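Local coordinates for protein prolyl-tRNA synthetase (Naegleria fowleri, PDB 6NAB) that probably catalyses the ATP-dependent attachment of proline to its cognate tRNA, and holds proline and AMP together in its class II synthetase active site, at residues B[53-58]-B[271-276]; B[89-94]-B[212-217]; B[115-120]-B[167-172]; B[149-154]-B[161-166]. All blocks are in the same frame, centred on the assembly; numbering follows the deposited sequence. Where two conformers were deposited one is given.

Interaction 1 (B[53-58]-B[271-276]). With AMP (adenosine monophosphate), chain M.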
# COMPACT_ATOMS: atom_id res chain seq x y z
N PHE B 53 6.43 3.08 -9.68
CA PHE B 53 5.70 4.27 -10.09
C PHE B 53 4.51 3.93 -10.99
O PHE B 53 3.45 4.56 -10.90
CB PHE B 53 6.65 5.25 -10.79
CG PHE B 53 5.98 6.51 -11.24
CD1 PHE B 53 5.95 7.63 -10.42
CD2 PHE B 53 5.35 6.57 -12.49
CE1 PHE B 53 5.31 8.80 -10.83
CE2 PHE B 53 4.71 7.72 -12.90
CZ PHE B 53 4.70 8.84 -12.08
N VAL B 54 4.68 2.96 -11.91
CA VAL B 54 3.58 2.56 -12.77
C VAL B 54 2.42 2.02 -11.94
O VAL B 54 1.25 2.36 -12.16
CB VAL B 54 4.05 1.53 -13.82
CG1 VAL B 54 2.85 1.02 -14.67
CG2 VAL B 54 5.12 2.15 -14.71
N TRP B 55 2.72 1.16 -10.97
CA TRP B 55 1.64 0.59 -10.16
C TRP B 55 0.99 1.65 -9.27
O TRP B 55 -0.22 1.63 -9.07
CB TRP B 55 2.14 -0.58 -9.32
CG TRP B 55 1.05 -1.28 -8.53
CD1 TRP B 55 0.98 -1.40 -7.17
CD2 TRP B 55 -0.10 -1.98 -9.05
NE1 TRP B 55 -0.14 -2.12 -6.81
CE2 TRP B 55 -0.82 -2.48 -7.94
CE3 TRP B 55 -0.60 -2.21 -10.34
CZ2 TRP B 55 -2.02 -3.20 -8.07
CZ3 TRP B 55 -1.81 -2.94 -10.47
CH2 TRP B 55 -2.49 -3.43 -9.35
N GLU B 56 1.79 2.59 -8.73
CA GLU B 56 1.19 3.69 -7.98
C GLU B 56 0.29 4.54 -8.87
O GLU B 56 -0.73 5.07 -8.41
CB GLU B 56 2.28 4.57 -7.35
CG GLU B 56 3.06 3.92 -6.22
CD GLU B 56 4.10 4.88 -5.62
OE1 GLU B 56 4.62 5.74 -6.35
OE2 GLU B 56 4.40 4.76 -4.42
N SER B 57 0.67 4.72 -10.13
CA SER B 57 -0.18 5.45 -11.07
C SER B 57 -1.49 4.72 -11.30
O SER B 57 -2.56 5.35 -11.35
CB SER B 57 0.56 5.67 -12.40
OG SER B 57 1.73 6.46 -12.19
N VAL B 58 -1.44 3.40 -11.47
CA VAL B 58 -2.67 2.63 -11.58
C VAL B 58 -3.50 2.79 -10.33
O VAL B 58 -4.72 3.00 -10.40
CB VAL B 58 -2.36 1.14 -11.86
CG1 VAL B 58 -3.65 0.30 -11.78
CG2 VAL B 58 -1.68 0.98 -13.21
N LEU B 271 -7.38 -6.75 -9.81
CA LEU B 271 -6.42 -6.32 -10.82
C LEU B 271 -5.04 -6.26 -10.16
O LEU B 271 -4.91 -5.70 -9.06
CB LEU B 271 -6.81 -4.93 -11.35
CG LEU B 271 -5.98 -4.29 -12.47
CD1 LEU B 271 -6.39 -4.92 -13.81
CD2 LEU B 271 -6.09 -2.77 -12.50
N SER B 272 -4.01 -6.82 -10.82
CA SER B 272 -2.71 -7.00 -10.17
C SER B 272 -1.58 -6.35 -10.97
O SER B 272 -1.78 -5.80 -12.05
CB SER B 272 -2.38 -8.48 -9.97
OG SER B 272 -1.87 -9.05 -11.16
N THR B 273 -0.36 -6.49 -10.42
CA THR B 273 0.85 -6.06 -11.12
C THR B 273 1.13 -6.87 -12.39
O THR B 273 2.10 -6.58 -13.09
CB THR B 273 2.05 -6.09 -10.17
OG1 THR B 273 2.03 -7.27 -9.34
CG2 THR B 273 2.02 -4.84 -9.28
N ARG B 274 0.29 -7.87 -12.72
CA ARG B 274 0.37 -8.46 -14.05
C ARG B 274 0.26 -7.39 -15.14
O ARG B 274 0.87 -7.51 -16.21
CB ARG B 274 -0.74 -9.51 -14.20
CG ARG B 274 -0.97 -10.01 -15.61
CD ARG B 274 -1.98 -11.16 -15.63
NE ARG B 274 -1.46 -12.36 -14.96
CZ ARG B 274 -2.17 -13.46 -14.76
NH1 ARG B 274 -3.44 -13.51 -15.17
NH2 ARG B 274 -1.62 -14.51 -14.13
N THR B 275 -0.52 -6.33 -14.87
CA THR B 275 -0.66 -5.18 -15.76
C THR B 275 0.68 -4.69 -16.30
O THR B 275 0.80 -4.35 -17.48
CB THR B 275 -1.34 -4.01 -15.05
OG1 THR B 275 -0.66 -3.73 -13.80
CG2 THR B 275 -2.83 -4.32 -14.79
N LEU B 276 1.68 -4.60 -15.42
CA LEU B 276 2.98 -4.09 -15.83
C LEU B 276 3.63 -5.01 -16.86
O LEU B 276 4.23 -4.55 -17.84
CB LEU B 276 3.90 -3.92 -14.62
CG LEU B 276 3.77 -2.62 -13.83
CD1 LEU B 276 2.40 -2.42 -13.22
CD2 LEU B 276 4.83 -2.56 -12.76
P AMP M . -7.68 -14.96 -11.02
O1P AMP M . -8.04 -15.46 -9.56
O2P AMP M . -6.88 -15.93 -11.95
O3P AMP M . -8.96 -14.44 -11.67
O5' AMP M . -6.80 -13.63 -10.94
C5' AMP M . -7.19 -12.52 -10.14
C4' AMP M . -6.33 -11.32 -10.43
O4' AMP M . -4.96 -11.62 -10.05
C3' AMP M . -6.28 -10.92 -11.90
O3' AMP M . -6.15 -9.50 -12.02
C2' AMP M . -5.01 -11.63 -12.41
O2' AMP M . -4.41 -11.01 -13.52
C1' AMP M . -4.11 -11.58 -11.18
N9 AMP M . -3.17 -12.71 -11.04
C8 AMP M . -3.50 -14.02 -10.80
N7 AMP M . -2.47 -14.78 -10.53
C5 AMP M . -1.39 -13.92 -10.60
C6 AMP M . -0.01 -14.11 -10.38
N6 AMP M . 0.54 -15.28 -10.01
N1 AMP M . 0.80 -13.04 -10.53
C2 AMP M . 0.26 -11.86 -10.86
N3 AMP M . -1.02 -11.56 -11.08
C4 AMP M . -1.80 -12.64 -10.93
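One face of the W55 indole carries the methyl group of T273, CG2, in a CH-pi contact 3.8 Å from the centroid of the five-membered ring and 19° off its normal. At the rim of the six-membered ring the carbonyl of L271 arrives near the ring plane, its O 3.3 Å from W55 CH2. The second flat group, the R274 guanidinium, lies over the adenine of AMP, with N9 above its centre. W55 reaches the strand end because its CG stands anti to the backbone N (chi1 -176°), which sends the indole out from helix 49-68. It thus packs against the junction of strand 261-272 with helix 274-283, consistent with motif 3 of class II synthetases, whose arginine covers the adenine. S272 organises this junction: its OG accepts from R274 N in a capping bond of 2.9 Å and donates to N3 of AMP at 2.7 Å. Its carbonyl O is gripped twice, by T275 N and by T275 OG1. V54 CG1 packs on L276 CD1 at 3.8 Å, and V58 CG1 meets L271 CD2 at 4.0 Å. R274 NE and NH1 are bonded to the carbonyls of I160 and Q235.

Interaction 2 (B[89-94]-B[212-217]). With PRO (proline), chain N.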
# COMPACT_ATOMS: atom_id res chain seq x y z
N LYS B 89 -16.49 -24.99 -0.14
CA LYS B 89 -15.89 -26.21 -0.67
C LYS B 89 -15.17 -25.95 -1.99
O LYS B 89 -13.97 -26.22 -2.12
CB LYS B 89 -16.96 -27.29 -0.84
N ASP B 90 -15.89 -25.45 -3.00
CA ASP B 90 -15.28 -25.22 -4.31
C ASP B 90 -14.07 -24.29 -4.20
O ASP B 90 -13.04 -24.53 -4.84
CB ASP B 90 -16.31 -24.66 -5.28
CG ASP B 90 -17.30 -25.72 -5.74
OD1 ASP B 90 -17.03 -26.93 -5.52
OD2 ASP B 90 -18.35 -25.35 -6.32
N HIS B 91 -14.20 -23.22 -3.41
CA HIS B 91 -13.14 -22.22 -3.27
C HIS B 91 -11.83 -22.85 -2.80
O HIS B 91 -10.77 -22.67 -3.42
CB HIS B 91 -13.60 -21.13 -2.30
CG HIS B 91 -12.68 -19.95 -2.23
ND1 HIS B 91 -12.39 -19.15 -3.32
CD2 HIS B 91 -11.99 -19.41 -1.18
CE1 HIS B 91 -11.58 -18.16 -2.95
NE2 HIS B 91 -11.32 -18.31 -1.66
N VAL B 92 -11.87 -23.58 -1.68
CA VAL B 92 -10.66 -24.16 -1.10
C VAL B 92 -10.10 -25.27 -1.99
O VAL B 92 -8.87 -25.45 -2.07
CB VAL B 92 -10.95 -24.67 0.33
CG1 VAL B 92 -12.02 -25.77 0.35
CG2 VAL B 92 -9.65 -25.12 1.02
N GLU B 93 -10.96 -26.03 -2.68
CA GLU B 93 -10.46 -27.08 -3.56
C GLU B 93 -9.66 -26.49 -4.72
O GLU B 93 -8.65 -27.07 -5.14
CB GLU B 93 -11.62 -27.94 -4.07
CG GLU B 93 -11.81 -29.20 -3.23
CD GLU B 93 -13.24 -29.71 -3.22
OE1 GLU B 93 -13.96 -29.52 -4.22
OE2 GLU B 93 -13.64 -30.32 -2.20
N GLY B 94 -10.07 -25.32 -5.22
CA GLY B 94 -9.36 -24.73 -6.35
C GLY B 94 -8.08 -24.02 -5.99
O GLY B 94 -7.24 -23.80 -6.87
N GLU B 212 -13.05 -22.37 -16.69
CA GLU B 212 -12.03 -21.39 -16.40
C GLU B 212 -12.45 -20.36 -15.36
O GLU B 212 -11.62 -19.55 -14.94
CB GLU B 212 -11.60 -20.66 -17.68
CG GLU B 212 -10.85 -21.55 -18.69
CD GLU B 212 -9.41 -21.83 -18.25
OE1 GLU B 212 -8.73 -20.87 -17.84
OE2 GLU B 212 -8.97 -22.99 -18.31
N LYS B 213 -13.71 -20.38 -14.94
CA LYS B 213 -14.23 -19.35 -14.05
C LYS B 213 -13.70 -19.54 -12.63
O LYS B 213 -13.18 -20.60 -12.27
CB LYS B 213 -15.76 -19.37 -14.05
CG LYS B 213 -16.37 -20.48 -13.20
CD LYS B 213 -17.87 -20.36 -13.14
CE LYS B 213 -18.51 -21.53 -12.40
NZ LYS B 213 -19.99 -21.45 -12.47
N PHE B 214 -13.81 -18.48 -11.84
CA PHE B 214 -13.35 -18.50 -10.45
C PHE B 214 -14.08 -19.58 -9.65
O PHE B 214 -15.29 -19.76 -9.78
CB PHE B 214 -13.60 -17.11 -9.84
CG PHE B 214 -12.98 -16.89 -8.49
CD1 PHE B 214 -11.60 -16.86 -8.33
CD2 PHE B 214 -13.78 -16.62 -7.39
CE1 PHE B 214 -11.03 -16.59 -7.08
CE2 PHE B 214 -13.21 -16.34 -6.14
CZ PHE B 214 -11.84 -16.33 -5.99
N ALA B 215 -13.33 -20.28 -8.80
CA ALA B 215 -13.92 -21.30 -7.93
C ALA B 215 -14.89 -20.66 -6.94
O ALA B 215 -14.50 -19.82 -6.13
CB ALA B 215 -12.81 -22.04 -7.19
N GLY B 216 -16.15 -21.08 -7.00
CA GLY B 216 -17.19 -20.51 -6.18
C GLY B 216 -17.96 -19.38 -6.83
O GLY B 216 -18.93 -18.90 -6.24
N ALA B 217 -17.56 -18.94 -8.02
CA ALA B 217 -18.28 -17.89 -8.72
C ALA B 217 -19.46 -18.45 -9.52
O ALA B 217 -19.43 -19.59 -10.00
CB ALA B 217 -17.34 -17.15 -9.67
N PRO N . -10.73 -12.70 -5.35
CA PRO N . -10.90 -12.86 -6.80
C PRO N . -9.74 -13.64 -7.43
O PRO N . -9.71 -13.85 -8.65
CB PRO N . -10.93 -11.41 -7.32
CG PRO N . -10.18 -10.62 -6.25
CD PRO N . -10.56 -11.29 -4.96
OXT PRO N . -8.83 -14.09 -6.73
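H91 and F214 meet obliquely, neither stacked nor edge-to-face, with ring planes 60° apart and centroids 5.5 Å from each other. The imidazole turns its rim to the phenyl: H91 CE1 lies 3.6 Å from F214 CZ, which sits near the imidazole plane. The carbonyl O of A215 also comes to this rim, 3.6 Å from H91 ND1. Having CG anti to the backbone N (chi1 -170°) carries the F214 ring over to the bound proline, whose CA lies over one of its faces; F214 CE1 approaches the proline C at 3.2 Å. Beside the rings, A215 points its CB at helix 89-95 and rests 3.4 Å from D90 O. F214 to A217 form a type II turn, with G216 at the position of positive phi. Beyond the segments H240 stacks on F214, and F246 meets H91 edge-to-face. No hydrogen bond joins the two segments, so van der Waals packing is what links the short helix to the turn that places F214 against the amino acid substrate.

Interaction 3 (B[115-120]-B[167-172]). With PRO (proline), chain N; AMP (adenosine monophosphate), chain M.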
# COMPACT_ATOMS: atom_id res chain seq x y z
N ALA B 115 -2.28 -19.96 7.27
CA ALA B 115 -2.00 -19.83 5.85
C ALA B 115 -1.85 -18.36 5.46
O ALA B 115 -2.43 -17.47 6.08
CB ALA B 115 -3.13 -20.47 5.04
N LEU B 116 -1.08 -18.13 4.40
CA LEU B 116 -0.99 -16.81 3.78
C LEU B 116 -2.11 -16.66 2.76
O LEU B 116 -2.40 -17.60 2.00
CB LEU B 116 0.37 -16.62 3.11
CG LEU B 116 1.61 -16.82 3.99
CD1 LEU B 116 2.87 -16.50 3.19
CD2 LEU B 116 1.50 -15.93 5.22
N ARG B 117 -2.73 -15.49 2.74
CA ARG B 117 -3.89 -15.26 1.89
C ARG B 117 -3.56 -15.48 0.42
O ARG B 117 -2.62 -14.85 -0.11
CB ARG B 117 -4.44 -13.84 2.11
CG ARG B 117 -3.65 -12.69 1.51
CD ARG B 117 -4.23 -11.31 1.82
NE ARG B 117 -3.11 -10.38 1.87
CZ ARG B 117 -2.99 -9.32 2.66
NH1 ARG B 117 -3.96 -8.98 3.51
NH2 ARG B 117 -1.87 -8.61 2.58
N PRO B 118 -4.26 -16.37 -0.27
CA PRO B 118 -4.17 -16.42 -1.74
C PRO B 118 -5.15 -15.46 -2.39
O PRO B 118 -5.07 -15.18 -3.59
CB PRO B 118 -4.51 -17.88 -2.04
CG PRO B 118 -5.50 -18.23 -0.98
CD PRO B 118 -5.06 -17.48 0.27
N THR B 119 -6.11 -15.00 -1.58
CA THR B 119 -7.25 -14.14 -1.91
C THR B 119 -8.06 -14.06 -0.62
O THR B 119 -7.92 -14.95 0.22
CB THR B 119 -8.09 -14.68 -3.08
OG1 THR B 119 -9.19 -13.79 -3.33
CG2 THR B 119 -8.62 -16.10 -2.81
N SER B 120 -8.91 -13.04 -0.44
CA SER B 120 -9.42 -12.73 0.90
C SER B 120 -10.90 -13.03 1.13
O SER B 120 -11.44 -12.61 2.16
CB SER B 120 -9.15 -11.26 1.23
OG SER B 120 -7.76 -11.01 1.22
N TRP B 167 -2.00 -6.36 -5.68
CA TRP B 167 -3.25 -6.15 -6.40
C TRP B 167 -4.13 -5.21 -5.58
O TRP B 167 -3.77 -4.76 -4.49
CB TRP B 167 -3.92 -7.51 -6.70
CG TRP B 167 -4.58 -8.24 -5.53
CD1 TRP B 167 -4.57 -7.88 -4.19
CD2 TRP B 167 -5.36 -9.44 -5.62
NE1 TRP B 167 -5.31 -8.80 -3.46
CE2 TRP B 167 -5.81 -9.75 -4.31
CE3 TRP B 167 -5.74 -10.27 -6.68
CZ2 TRP B 167 -6.60 -10.87 -4.04
CZ3 TRP B 167 -6.52 -11.38 -6.41
CH2 TRP B 167 -6.93 -11.69 -5.10
N GLN B 168 -5.29 -4.89 -6.14
CA GLN B 168 -6.45 -4.55 -5.36
C GLN B 168 -7.45 -5.68 -5.49
O GLN B 168 -7.53 -6.34 -6.53
CB GLN B 168 -7.09 -3.21 -5.79
CG GLN B 168 -7.49 -3.10 -7.27
CD GLN B 168 -8.78 -3.88 -7.64
OE1 GLN B 168 -8.89 -4.40 -8.75
NE2 GLN B 168 -9.72 -3.98 -6.70
N GLU B 169 -8.19 -5.94 -4.42
CA GLU B 169 -9.33 -6.85 -4.46
C GLU B 169 -10.53 -6.11 -3.87
O GLU B 169 -10.45 -5.57 -2.76
CB GLU B 169 -9.03 -8.16 -3.73
CG GLU B 169 -8.60 -8.02 -2.24
CD GLU B 169 -8.31 -9.38 -1.59
OE1 GLU B 169 -7.29 -9.49 -0.88
OE2 GLU B 169 -9.13 -10.32 -1.77
N GLY B 170 -11.60 -6.02 -4.66
CA GLY B 170 -12.85 -5.41 -4.21
C GLY B 170 -13.85 -6.51 -3.87
O GLY B 170 -13.90 -7.54 -4.55
N HIS B 171 -14.64 -6.28 -2.82
CA HIS B 171 -15.62 -7.26 -2.34
C HIS B 171 -16.91 -6.51 -2.03
O HIS B 171 -16.95 -5.69 -1.10
CB HIS B 171 -15.12 -8.00 -1.11
CG HIS B 171 -13.91 -8.84 -1.36
ND1 HIS B 171 -13.99 -10.21 -1.58
CD2 HIS B 171 -12.60 -8.52 -1.49
CE1 HIS B 171 -12.78 -10.68 -1.81
NE2 HIS B 171 -11.92 -9.68 -1.76
N SER B 172 -17.97 -6.78 -2.79
CA SER B 172 -19.23 -6.08 -2.63
C SER B 172 -20.36 -7.05 -2.38
O SER B 172 -20.36 -8.18 -2.88
CB SER B 172 -19.57 -5.24 -3.85
OG SER B 172 -18.60 -4.23 -4.03
N PRO N . -10.73 -12.70 -5.35
CA PRO N . -10.90 -12.86 -6.80
C PRO N . -9.74 -13.64 -7.43
O PRO N . -9.71 -13.85 -8.65
CB PRO N . -10.93 -11.41 -7.32
CG PRO N . -10.18 -10.62 -6.25
CD PRO N . -10.56 -11.29 -4.96
OXT PRO N . -8.83 -14.09 -6.73
P AMP M . -7.68 -14.96 -11.02
O1P AMP M . -8.04 -15.46 -9.56
O2P AMP M . -6.88 -15.93 -11.95
O3P AMP M . -8.96 -14.44 -11.67
O5' AMP M . -6.80 -13.63 -10.94
C5' AMP M . -7.19 -12.52 -10.14
C4' AMP M . -6.33 -11.32 -10.43
O4' AMP M . -4.96 -11.62 -10.05
C3' AMP M . -6.28 -10.92 -11.90
O3' AMP M . -6.15 -9.50 -12.02
C2' AMP M . -5.01 -11.63 -12.41
O2' AMP M . -4.41 -11.01 -13.52
C1' AMP M . -4.11 -11.58 -11.18
N9 AMP M . -3.17 -12.71 -11.04
C8 AMP M . -3.50 -14.02 -10.80
N7 AMP M . -2.47 -14.78 -10.53
C5 AMP M . -1.39 -13.92 -10.60
C6 AMP M . -0.01 -14.11 -10.38
N6 AMP M . 0.54 -15.28 -10.01
N1 AMP M . 0.80 -13.04 -10.53
C2 AMP M . 0.26 -11.86 -10.86
N3 AMP M . -1.02 -11.56 -11.08
C4 AMP M . -1.80 -12.64 -10.93
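The two backbones stay well apart, the closest CA atoms, those of S120 and E169, being 8.0 Å from each other, so the gap where 115-120 leaves its strand and faces strand 164-174 is bridged by side chains and by the S120 backbone N-H. E169 is the hub. With its chain extended beyond CG, the carboxylate is carried across to S120: OE1 receives S120 OG at 2.6 Å, on the syn side but 34° out of the carboxylate plane, and OE2 takes S120 N at 3.0 Å on its syn lone pair. H171 NE2 adds a 2.9 Å bond to E169 OE2 from above that plane, with the oxygen near the imidazole plane. This buried carboxylate is well satisfied, the more so as Q144 also donates to OE1. T119 OG1 accepts from the bound proline N at 2.8 Å and is bonded to E121 as well. The rim of the W167 indole faces T119, proline OXT and the AMP ribose, while E169 CB lies over one of its faces. Proline CD sits 3.6 Å from E169 OE2, so T119, W167, E169 and H171 line the pocket for the amino acid. That pocket is framed by helix 121-131, which starts after S120 and supplies Y125 to H171 ND1, and by strands 140-149 and 261-272, the neighbours of 164-174 on either side.

Interaction 4 (B[149-154]-B[161-166]); sequences VRWEFK and RSREFY. With AMP (adenosine monophosphate), chain M; PRO (proline), chain N.
R161 NH1 and E152 OE1 form a salt bridge of 3.0 Å in the buried part of the contact. Bent at chi2 (-82°), E152 also turns OE2 to adenine N6 of AMP, from which S162 O accepts as well. Packing stays close at F165, whose edge meets the R150 chain while one face covers the adenine. These residues belong to the antiparallel hairpin joining strands 140-149 and 164-174, consistent with motif 2 of class II synthetases. Its R150 bridges the ligands: NH1 donates nearly straight (168°) to AMP O1P, NH2 on a more bent path to proline OXT at 2.7 Å. The outer side is looser. R163 O takes R150 N at 2.9 Å, and in one of its two conformers the R163 side chain grips E152 O side-on through NE and NH2, with CD over the W151 ring. The exposed K154 chain lies over the R161 guanidinium, its NZ 3.8 Å from R161 NH2, which is also paired with the terminal carboxylate of Y513.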
# COMPACT_ATOMS: atom_id res chain seq x y z
N VAL B 149 -0.22 -14.22 -1.96
CA VAL B 149 0.72 -15.32 -2.17
C VAL B 149 -0.00 -16.51 -2.80
O VAL B 149 -0.97 -17.03 -2.23
CB VAL B 149 1.40 -15.74 -0.85
CG1 VAL B 149 2.26 -16.96 -1.04
CG2 VAL B 149 2.22 -14.54 -0.25
N ARG B 150 0.47 -16.94 -3.96
CA ARG B 150 0.00 -18.18 -4.58
C ARG B 150 1.24 -18.96 -4.99
O ARG B 150 2.02 -18.49 -5.83
CB ARG B 150 -0.90 -17.90 -5.78
CG ARG B 150 -2.23 -17.25 -5.39
CD ARG B 150 -3.19 -17.01 -6.58
NE ARG B 150 -4.30 -16.12 -6.18
CZ ARG B 150 -5.34 -15.80 -6.95
NH1 ARG B 150 -5.45 -16.28 -8.19
NH2 ARG B 150 -6.27 -14.97 -6.48
N TRP B 151 1.44 -20.12 -4.37
CA TRP B 151 2.65 -20.89 -4.62
C TRP B 151 2.49 -21.61 -5.95
O TRP B 151 2.27 -22.82 -6.03
CB TRP B 151 2.94 -21.85 -3.47
CG TRP B 151 4.41 -21.99 -3.26
CD1 TRP B 151 5.20 -23.06 -3.59
CD2 TRP B 151 5.28 -20.99 -2.74
NE1 TRP B 151 6.50 -22.79 -3.26
CE2 TRP B 151 6.58 -21.52 -2.75
CE3 TRP B 151 5.09 -19.69 -2.25
CZ2 TRP B 151 7.69 -20.81 -2.28
CZ3 TRP B 151 6.19 -18.98 -1.79
CH2 TRP B 151 7.47 -19.54 -1.81
N GLU B 152 2.60 -20.82 -7.02
CA GLU B 152 2.31 -21.27 -8.37
C GLU B 152 3.09 -22.53 -8.72
O GLU B 152 4.28 -22.65 -8.44
CB GLU B 152 2.64 -20.15 -9.37
CG GLU B 152 1.86 -18.85 -9.12
CD GLU B 152 0.45 -18.89 -9.72
OE1 GLU B 152 0.19 -19.71 -10.66
OE2 GLU B 152 -0.42 -18.13 -9.24
N PHE B 153 2.39 -23.49 -9.32
CA PHE B 153 3.07 -24.67 -9.85
C PHE B 153 3.75 -24.36 -11.17
O PHE B 153 4.88 -24.81 -11.41
CB PHE B 153 2.08 -25.83 -10.02
CG PHE B 153 2.70 -27.08 -10.60
CD1 PHE B 153 3.36 -27.98 -9.78
CD2 PHE B 153 2.61 -27.35 -11.96
CE1 PHE B 153 3.94 -29.13 -10.31
CE2 PHE B 153 3.18 -28.49 -12.49
CZ PHE B 153 3.85 -29.38 -11.67
N LYS B 154 3.09 -23.58 -12.03
CA LYS B 154 3.69 -23.20 -13.30
C LYS B 154 4.96 -22.38 -13.08
O LYS B 154 5.14 -21.71 -12.05
CB LYS B 154 2.69 -22.39 -14.13
CG LYS B 154 1.44 -23.15 -14.53
CD LYS B 154 0.52 -22.24 -15.32
CE LYS B 154 -0.95 -22.52 -15.05
NZ LYS B 154 -1.82 -21.92 -16.10
N ARG B 161 3.31 -13.74 -13.76
CA ARG B 161 2.98 -14.87 -12.88
C ARG B 161 4.07 -14.96 -11.81
O ARG B 161 5.05 -15.68 -11.97
CB ARG B 161 2.85 -16.17 -13.66
CG ARG B 161 2.42 -17.36 -12.79
CD ARG B 161 2.28 -18.66 -13.57
NE ARG B 161 1.34 -18.54 -14.69
CZ ARG B 161 0.02 -18.48 -14.56
NH1 ARG B 161 -0.55 -18.54 -13.37
NH2 ARG B 161 -0.74 -18.35 -15.64
N SER B 162 3.88 -14.22 -10.71
CA SER B 162 4.81 -14.26 -9.59
C SER B 162 4.13 -14.92 -8.39
O SER B 162 2.90 -14.93 -8.27
CB SER B 162 5.31 -12.85 -9.24
OG SER B 162 4.25 -11.96 -8.97
N ARG B 163 4.95 -15.50 -7.51
CA ARG B 163 4.40 -16.21 -6.36
C ARG B 163 3.94 -15.26 -5.26
O ARG B 163 3.01 -15.60 -4.51
CB ARG B 163 5.42 -17.23 -5.85
CG ARG B 163 5.56 -18.35 -6.89
CD ARG B 163 6.41 -19.54 -6.49
NE ARG B 163 6.26 -20.56 -7.53
CZ ARG B 163 7.03 -20.66 -8.61
NH1 ARG B 163 8.05 -19.83 -8.80
NH2 ARG B 163 6.78 -21.61 -9.50
N GLU B 164 4.54 -14.08 -5.16
CA GLU B 164 3.94 -12.97 -4.44
C GLU B 164 3.61 -11.92 -5.48
O GLU B 164 4.45 -11.62 -6.34
CB GLU B 164 4.87 -12.37 -3.37
CG GLU B 164 4.26 -11.14 -2.69
CD GLU B 164 5.21 -10.45 -1.71
OE1 GLU B 164 6.44 -10.65 -1.82
OE2 GLU B 164 4.72 -9.71 -0.84
N PHE B 165 2.40 -11.39 -5.45
CA PHE B 165 2.05 -10.27 -6.31
C PHE B 165 1.20 -9.28 -5.53
O PHE B 165 0.75 -9.55 -4.41
CB PHE B 165 1.37 -10.74 -7.61
CG PHE B 165 0.09 -11.56 -7.41
CD1 PHE B 165 -1.15 -10.95 -7.46
CD2 PHE B 165 0.15 -12.93 -7.27
CE1 PHE B 165 -2.32 -11.70 -7.34
CE2 PHE B 165 -1.02 -13.70 -7.15
CZ PHE B 165 -2.25 -13.08 -7.17
N TYR B 166 1.02 -8.11 -6.12
CA TYR B 166 0.33 -6.98 -5.51
C TYR B 166 -0.89 -6.68 -6.35
O TYR B 166 -0.84 -6.76 -7.58
CB TYR B 166 1.27 -5.76 -5.41
CG TYR B 166 2.59 -6.18 -4.81
CD1 TYR B 166 2.73 -6.33 -3.44
CD2 TYR B 166 3.66 -6.53 -5.62
CE1 TYR B 166 3.92 -6.77 -2.89
CE2 TYR B 166 4.87 -6.97 -5.08
CZ TYR B 166 4.99 -7.09 -3.71
OH TYR B 166 6.16 -7.52 -3.17
P AMP M . -7.68 -14.96 -11.02
O1P AMP M . -8.04 -15.46 -9.56
O2P AMP M . -6.88 -15.93 -11.95
O3P AMP M . -8.96 -14.44 -11.67
O5' AMP M . -6.80 -13.63 -10.94
C5' AMP M . -7.19 -12.52 -10.14
C4' AMP M . -6.33 -11.32 -10.43
O4' AMP M . -4.96 -11.62 -10.05
C3' AMP M . -6.28 -10.92 -11.90
O3' AMP M . -6.15 -9.50 -12.02
C2' AMP M . -5.01 -11.63 -12.41
O2' AMP M . -4.41 -11.01 -13.52
C1' AMP M . -4.11 -11.58 -11.18
N9 AMP M . -3.17 -12.71 -11.04
C8 AMP M . -3.50 -14.02 -10.80
N7 AMP M . -2.47 -14.78 -10.53
C5 AMP M . -1.39 -13.92 -10.60
C6 AMP M . -0.01 -14.11 -10.38
N6 AMP M . 0.54 -15.28 -10.01
N1 AMP M . 0.80 -13.04 -10.53
C2 AMP M . 0.26 -11.86 -10.86
N3 AMP M . -1.02 -11.56 -11.08
C4 AMP M . -1.80 -12.64 -10.93
N PRO N . -10.73 -12.70 -5.35
CA PRO N . -10.90 -12.86 -6.80
C PRO N . -9.74 -13.64 -7.43
O PRO N . -9.71 -13.85 -8.65
CB PRO N . -10.93 -11.41 -7.32
CG PRO N . -10.18 -10.62 -6.25
CD PRO N . -10.56 -11.29 -4.96
OXT PRO N . -8.83 -14.09 -6.73
O HOH W 1 -3.23 -20.24 -14.81

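Along the chain the order of first segments is interaction 1, 2, 3, 4, and the second segments return in reverse, so that each contact encloses the next. Interactions 1, 3 and 4 meet on adjoining strands 164-174 and 261-272, with centres 13 to 16 Å apart; interactions 3 and 4 share strand 164-174. Hydrogen bonds join them, among them T273 N to Y166 O at 2.9 Å and P118 O to R150 NE at 2.9 Å. The centres of interactions 1 and 2 are about 26 Å apart; interaction 2, at the proline end, touches interaction 3 through H91 and T119. Together they surround one pocket: interactions 2, 3 and 4 meet proline, and all four meet AMP, interaction 2 through F214.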